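Local coordinates for protein trichothecene 15-O-acetyltransferase TRI3 (Fusarium sporotrichioides, PDB 3FOT) that transfers an acetyl group to the 15-hydroxyl of trichothecene intermediates during the biosynthesis of mycotoxins such as T-2 toxin, at residues R32-E37 with L409-H414; P336-G341 with M356-A361. One frame throughout, in Å; residues are numbered along the deposited sequence.

How the contacts relate
Contact 1 holds His414, which binds 15-deacetylcalonectrin; contact 2 probably lines the same region, since its strand 358-365 passes beside that histidine. Their centres are 10 Å apart and their atoms touch. His414 CE1 lies 3.8 Å from Thr359 O, and its side chain comes within about 4 Å of that of Ala360, nearest atoms. Gly410 CA packs at 3.0 Å on Thr359 OG1, bringing helix 406-423 close to strand 358-365. On the other segment of contact 1, Ala36 CB meets Met356 SD at 3.7 Å. Both segments of contact 2 fall, in sequence, between the two segments of contact 1.

Contact 1: R32-E37 with L409-H414; sequences RCVGAE and LGLRVH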
loop_
_atom_site.group_PDB
_atom_site.type_symbol
_atom_site.label_atom_id
_atom_site.label_comp_id
_atom_site.label_asym_id
_atom_site.label_seq_id
_atom_site.Cartn_x
_atom_site.Cartn_y
_atom_site.Cartn_z
ATOM N N ARG A 32 -21.040 0.148 -6.022
ATOM C CA ARG A 32 -20.525 -1.212 -5.917
ATOM C C ARG A 32 -19.029 -1.180 -6.227
ATOM O O ARG A 32 -18.608 -0.619 -7.236
ATOM C CB ARG A 32 -21.264 -2.158 -6.866
ATOM C CG ARG A 32 -20.826 -3.612 -6.758
ATOM C CD ARG A 32 -21.313 -4.294 -5.489
ATOM N NE ARG A 32 -22.770 -4.189 -5.330
ATOM C CZ ARG A 32 -23.482 -4.854 -4.428
ATOM N NH1 ARG A 32 -22.902 -5.686 -3.560
ATOM N NH2 ARG A 32 -24.796 -4.684 -4.396
ATOM N N CYS A 33 -18.220 -1.767 -5.347
ATOM C CA CYS A 33 -16.781 -1.721 -5.543
ATOM C C CYS A 33 -16.377 -2.637 -6.710
ATOM O O CYS A 33 -17.190 -3.473 -7.161
ATOM C CB CYS A 33 -16.042 -2.059 -4.236
ATOM S SG CYS A 33 -15.801 -3.808 -3.925
ATOM N N VAL A 34 -15.145 -2.455 -7.210
ATOM C CA VAL A 34 -14.728 -3.088 -8.477
ATOM C C VAL A 34 -13.257 -3.465 -8.432
ATOM O O VAL A 34 -12.460 -2.792 -7.772
ATOM C CB VAL A 34 -15.028 -2.168 -9.712
ATOM C CG1 VAL A 34 -14.249 -0.834 -9.663
ATOM C CG2 VAL A 34 -14.737 -2.911 -11.049
ATOM N N GLY A 35 -12.913 -4.571 -9.092
ATOM C CA GLY A 35 -11.517 -4.931 -9.257
ATOM C C GLY A 35 -10.875 -5.245 -7.925
ATOM O O GLY A 35 -11.436 -5.982 -7.116
ATOM N N ALA A 36 -9.671 -4.708 -7.714
ATOM C CA ALA A 36 -8.916 -5.006 -6.485
ATOM C C ALA A 36 -9.680 -4.621 -5.221
ATOM O O ALA A 36 -9.472 -5.228 -4.145
ATOM C CB ALA A 36 -7.557 -4.339 -6.514
ATOM N N GLU A 37 -10.588 -3.657 -5.330
ATOM C CA GLU A 37 -11.468 -3.339 -4.177
ATOM C C GLU A 37 -12.229 -4.551 -3.678
ATOM O O GLU A 37 -12.360 -4.742 -2.484
ATOM C CB GLU A 37 -12.457 -2.220 -4.547
ATOM C CG GLU A 37 -11.806 -0.865 -4.781
ATOM C CD GLU A 37 -12.776 0.175 -5.338
ATOM O OE1 GLU A 37 -13.855 -0.228 -5.844
ATOM O OE2 GLU A 37 -12.440 1.376 -5.302
ATOM N N LEU A 409 -8.419 -4.821 -17.819
ATOM C CA LEU A 409 -8.134 -6.238 -17.554
ATOM C C LEU A 409 -7.999 -6.462 -16.051
ATOM O O LEU A 409 -8.497 -7.445 -15.538
ATOM C CB LEU A 409 -6.865 -6.694 -18.287
ATOM C CG LEU A 409 -6.316 -8.108 -18.050
ATOM C CD1 LEU A 409 -5.622 -8.700 -19.302
ATOM C CD2 LEU A 409 -5.308 -8.081 -16.885
ATOM N N GLY A 410 -7.296 -5.554 -15.375
ATOM C CA GLY A 410 -7.134 -5.625 -13.908
ATOM C C GLY A 410 -8.476 -5.695 -13.212
ATOM O O GLY A 410 -8.698 -6.542 -12.356
ATOM N N LEU A 411 -9.379 -4.798 -13.581
ATOM C CA LEU A 411 -10.684 -4.732 -12.939
ATOM C C LEU A 411 -11.420 -6.055 -13.120
ATOM O O LEU A 411 -11.989 -6.601 -12.184
ATOM C CB LEU A 411 -11.504 -3.565 -13.505
ATOM C CG LEU A 411 -10.906 -2.169 -13.303
ATOM C CD1 LEU A 411 -11.796 -1.138 -13.994
ATOM C CD2 LEU A 411 -10.709 -1.831 -11.819
ATOM N N ARG A 412 -11.376 -6.581 -14.337
ATOM C CA ARG A 412 -12.086 -7.810 -14.651
ATOM C C ARG A 412 -11.493 -9.034 -13.968
ATOM O O ARG A 412 -12.220 -9.863 -13.395
ATOM C CB ARG A 412 -12.105 -7.990 -16.194
ATOM C CG ARG A 412 -13.038 -9.057 -16.644
ATOM C CD ARG A 412 -13.089 -9.079 -18.156
ATOM N NE ARG A 412 -13.956 -10.142 -18.648
ATOM C CZ ARG A 412 -13.822 -10.715 -19.849
ATOM N NH1 ARG A 412 -12.857 -10.335 -20.675
ATOM N NH2 ARG A 412 -14.650 -11.678 -20.218
ATOM N N VAL A 413 -10.174 -9.173 -14.030
ATOM C CA VAL A 413 -9.534 -10.331 -13.428
ATOM C C VAL A 413 -9.522 -10.268 -11.911
ATOM O O VAL A 413 -9.581 -11.313 -11.253
ATOM C CB VAL A 413 -8.108 -10.627 -13.966
ATOM C CG1 VAL A 413 -8.151 -10.805 -15.509
ATOM C CG2 VAL A 413 -7.100 -9.554 -13.564
ATOM N N HIS A 414 -9.434 -9.060 -11.358
ATOM C CA HIS A 414 -9.508 -8.955 -9.891
ATOM C C HIS A 414 -10.937 -9.210 -9.378
ATOM O O HIS A 414 -11.123 -9.738 -8.276
ATOM C CB HIS A 414 -8.966 -7.609 -9.391
ATOM C CG HIS A 414 -7.479 -7.468 -9.487
ATOM N ND1 HIS A 414 -6.859 -6.243 -9.628
ATOM C CD2 HIS A 414 -6.485 -8.389 -9.451
ATOM C CE1 HIS A 414 -5.550 -6.416 -9.669
ATOM N NE2 HIS A 414 -5.297 -7.707 -9.559
HETATM O O HOH W 1 -8.237 -3.918 -10.104
#
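Gly35 lies against the helix bearing Leu411 and His414, and the backbone comes closest where Gly35 CA is 3.8 Å from Leu411 CA. With no side chain and a positive phi of 65°, the glycine lets the loop following strand 28-32 turn into helix 36-41 while pressed on helix 406-423. Its CA donates a CH...O contact to Leu411 O, 3.4 Å away, with 141° at the hydrogen. His414 CB abuts both Gly35 C and Ala36 N, each at 3.4 Å, and the methyl Leu411 CD2 is 4.1 Å from Gly35 CA. This is the tight part of the contact, built of backbone against helix surface.

Two parts are looser, the Val34-Leu411 contact and the water-bridged ring. Val34 reaches the helix through CG2 alone, 4.1 Å from Leu411 CB, the two side chains crossing at a slant. In His414, chi1 of -72° sets CG anti to the carbonyl carbon; the ring runs on past Ala36, whose CB meets ND1 obliquely at 3.7 Å. There one ordered water mediates. It accepts from Ala36 N at 2.9 Å and lies in the ring plane at the imidazole edge, 2.7 Å from His414 ND1.

Second-shell bonds fix the loop: Asn415 OD1 takes Gly35 N, and Glu37 OE1 accepts Val34 N on its anti side, while Glu37 OE2 pairs with Arg31. Away from the loop, Arg412 anchors the helix to Asp249 and to the backbone carbonyls of Leu9 and Pro10, at the start of the ordered chain.

Across the two segments, then, dispersion and a weak CH...O contact carry the packing, and a single water, held by the Ala36 N-H, supplies the polar link, consistent with a steadied imidazole in the substrate-binding histidine.

Contact 2: P336-G341 with M356-A361; sequences PTSVDG and MCQTAA
Val339 and Thr359 form a hydrogen-bonded pair in a twisted two-stranded antiparallel sheet whose strands, 333-340 and 358-365, are joined by a connection containing helix 347-350; residues 336-340 and 358-361 run at 140°. The pair is gripped by Val339 N to Thr359 O at 2.8 Å and Thr359 N to Val339 O at 2.7 Å, the latter straight at 169°. Thr337 and Ala361 make the next such pair, and Gly341 N extends the pattern to Cys357 O. Between the Thr337 and Val339 pairs, Ser338 faces Ala360 in a non-hydrogen-bonded pair.

On the Val339 face, Val339 CG2 is 3.5 Å from Thr359 CG2, the side chains parallel. Tyr397 and Leu401 of helix 379-401 pack on Val339; Tyr397 OH bonds Thr337 OG1, and Leu406 O holds Thr359 OG1.

Toward Gly341, chi2 of Gln358 (-77°) brings CD over to the Val339 carbonyl, with OE1 near its O. Asp190 takes both Gln358 NE2 and Cys357 N; with His186, which touches Met356, it fits the HXXXD motif of the BAHD superfamily, so the loop leading into this strand probably borders the reaction centre. Gln358 OE1 accepts from a water at 2.8 Å, and that water lies 2.9 Å from Ser338 OG.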
loop_
_atom_site.group_PDB
_atom_site.type_symbol
_atom_site.label_atom_id
_atom_site.label_comp_id
_atom_site.label_asym_id
_atom_site.label_seq_id
_atom_site.Cartn_x
_atom_site.Cartn_y
_atom_site.Cartn_z
ATOM N N PRO A 336 1.924 -13.586 -10.463
ATOM C CA PRO A 336 0.907 -12.603 -10.811
ATOM C C PRO A 336 1.096 -11.450 -9.853
ATOM O O PRO A 336 0.877 -11.624 -8.642
ATOM C CB PRO A 336 -0.416 -13.332 -10.512
ATOM C CG PRO A 336 -0.047 -14.762 -10.181
ATOM C CD PRO A 336 1.359 -14.699 -9.683
ATOM N N THR A 337 1.567 -10.320 -10.365
ATOM C CA THR A 337 1.843 -9.154 -9.528
ATOM C C THR A 337 0.774 -8.080 -9.743
ATOM O O THR A 337 -0.076 -8.206 -10.630
ATOM C CB THR A 337 3.246 -8.545 -9.808
ATOM O OG1 THR A 337 3.342 -8.176 -11.189
ATOM C CG2 THR A 337 4.355 -9.531 -9.496
ATOM N N SER A 338 0.774 -7.045 -8.904
ATOM C CA SER A 338 -0.146 -5.929 -9.137
ATOM C C SER A 338 0.678 -4.695 -9.508
ATOM O O SER A 338 1.850 -4.592 -9.141
ATOM C CB SER A 338 -1.007 -5.676 -7.908
ATOM O OG SER A 338 -0.165 -5.417 -6.810
ATOM N N VAL A 339 0.083 -3.783 -10.264
ATOM C CA VAL A 339 0.759 -2.554 -10.654
ATOM C C VAL A 339 -0.203 -1.377 -10.592
ATOM O O VAL A 339 -1.419 -1.547 -10.708
ATOM C CB VAL A 339 1.419 -2.623 -12.064
ATOM C CG1 VAL A 339 2.387 -3.832 -12.216
ATOM C CG2 VAL A 339 0.385 -2.690 -13.137
ATOM N N ASP A 340 0.366 -0.191 -10.385
ATOM C CA ASP A 340 -0.385 1.044 -10.335
ATOM C C ASP A 340 -0.975 1.271 -11.726
ATOM O O ASP A 340 -0.233 1.234 -12.718
ATOM C CB ASP A 340 0.574 2.190 -9.946
ATOM C CG ASP A 340 -0.058 3.557 -10.065
ATOM O OD1 ASP A 340 -1.297 3.663 -10.148
ATOM O OD2 ASP A 340 0.702 4.550 -10.062
ATOM N N GLY A 341 -2.292 1.494 -11.784
ATOM C CA GLY A 341 -3.020 1.623 -13.056
ATOM C C GLY A 341 -3.257 3.047 -13.530
ATOM O O GLY A 341 -3.919 3.283 -14.549
ATOM N N MET A 356 -8.592 3.048 -4.997
ATOM C CA MET A 356 -7.807 1.961 -5.587
ATOM C C MET A 356 -7.722 2.158 -7.087
ATOM O O MET A 356 -8.735 2.367 -7.739
ATOM C CB MET A 356 -8.500 0.624 -5.322
ATOM C CG MET A 356 -7.773 -0.572 -5.825
ATOM S SD MET A 356 -6.705 -1.283 -4.564
ATOM C CE MET A 356 -7.889 -1.784 -3.310
ATOM N N CYS A 357 -6.518 2.047 -7.636
ATOM C CA CYS A 357 -6.359 2.070 -9.084
ATOM C C CYS A 357 -5.209 1.131 -9.409
ATOM O O CYS A 357 -4.066 1.554 -9.562
ATOM C CB CYS A 357 -6.118 3.485 -9.626
ATOM S SG CYS A 357 -6.093 3.432 -11.466
ATOM N N GLN A 358 -5.537 -0.156 -9.444
ATOM C CA GLN A 358 -4.539 -1.212 -9.584
ATOM C C GLN A 358 -4.881 -2.127 -10.730
ATOM O O GLN A 358 -6.051 -2.319 -11.062
ATOM C CB GLN A 358 -4.449 -2.054 -8.310
ATOM C CG GLN A 358 -3.982 -1.229 -7.092
ATOM C CD GLN A 358 -2.493 -0.987 -7.136
ATOM O OE1 GLN A 358 -1.715 -1.948 -7.221
ATOM N NE2 GLN A 358 -2.074 0.291 -7.078
ATOM N N THR A 359 -3.840 -2.682 -11.332
ATOM C CA THR A 359 -4.062 -3.737 -12.305
ATOM C C THR A 359 -3.013 -4.807 -12.103
ATOM O O THR A 359 -2.410 -4.875 -11.020
ATOM C CB THR A 359 -4.196 -3.193 -13.765
ATOM O OG1 THR A 359 -4.504 -4.280 -14.643
ATOM C CG2 THR A 359 -2.967 -2.488 -14.231
ATOM N N ALA A 360 -2.807 -5.650 -13.122
ATOM C CA ALA A 360 -2.147 -6.936 -12.943
ATOM C C ALA A 360 -1.157 -7.163 -14.087
ATOM O O ALA A 360 -1.340 -6.636 -15.187
ATOM C CB ALA A 360 -3.189 -8.037 -12.935
ATOM N N ALA A 361 -0.083 -7.903 -13.799
ATOM C CA ALA A 361 0.859 -8.388 -14.815
ATOM C C ALA A 361 1.360 -9.743 -14.342
ATOM O O ALA A 361 1.156 -10.108 -13.187
ATOM C CB ALA A 361 2.054 -7.415 -14.997
HETATM O O HOH W 2 0.740 -2.771 -6.141
#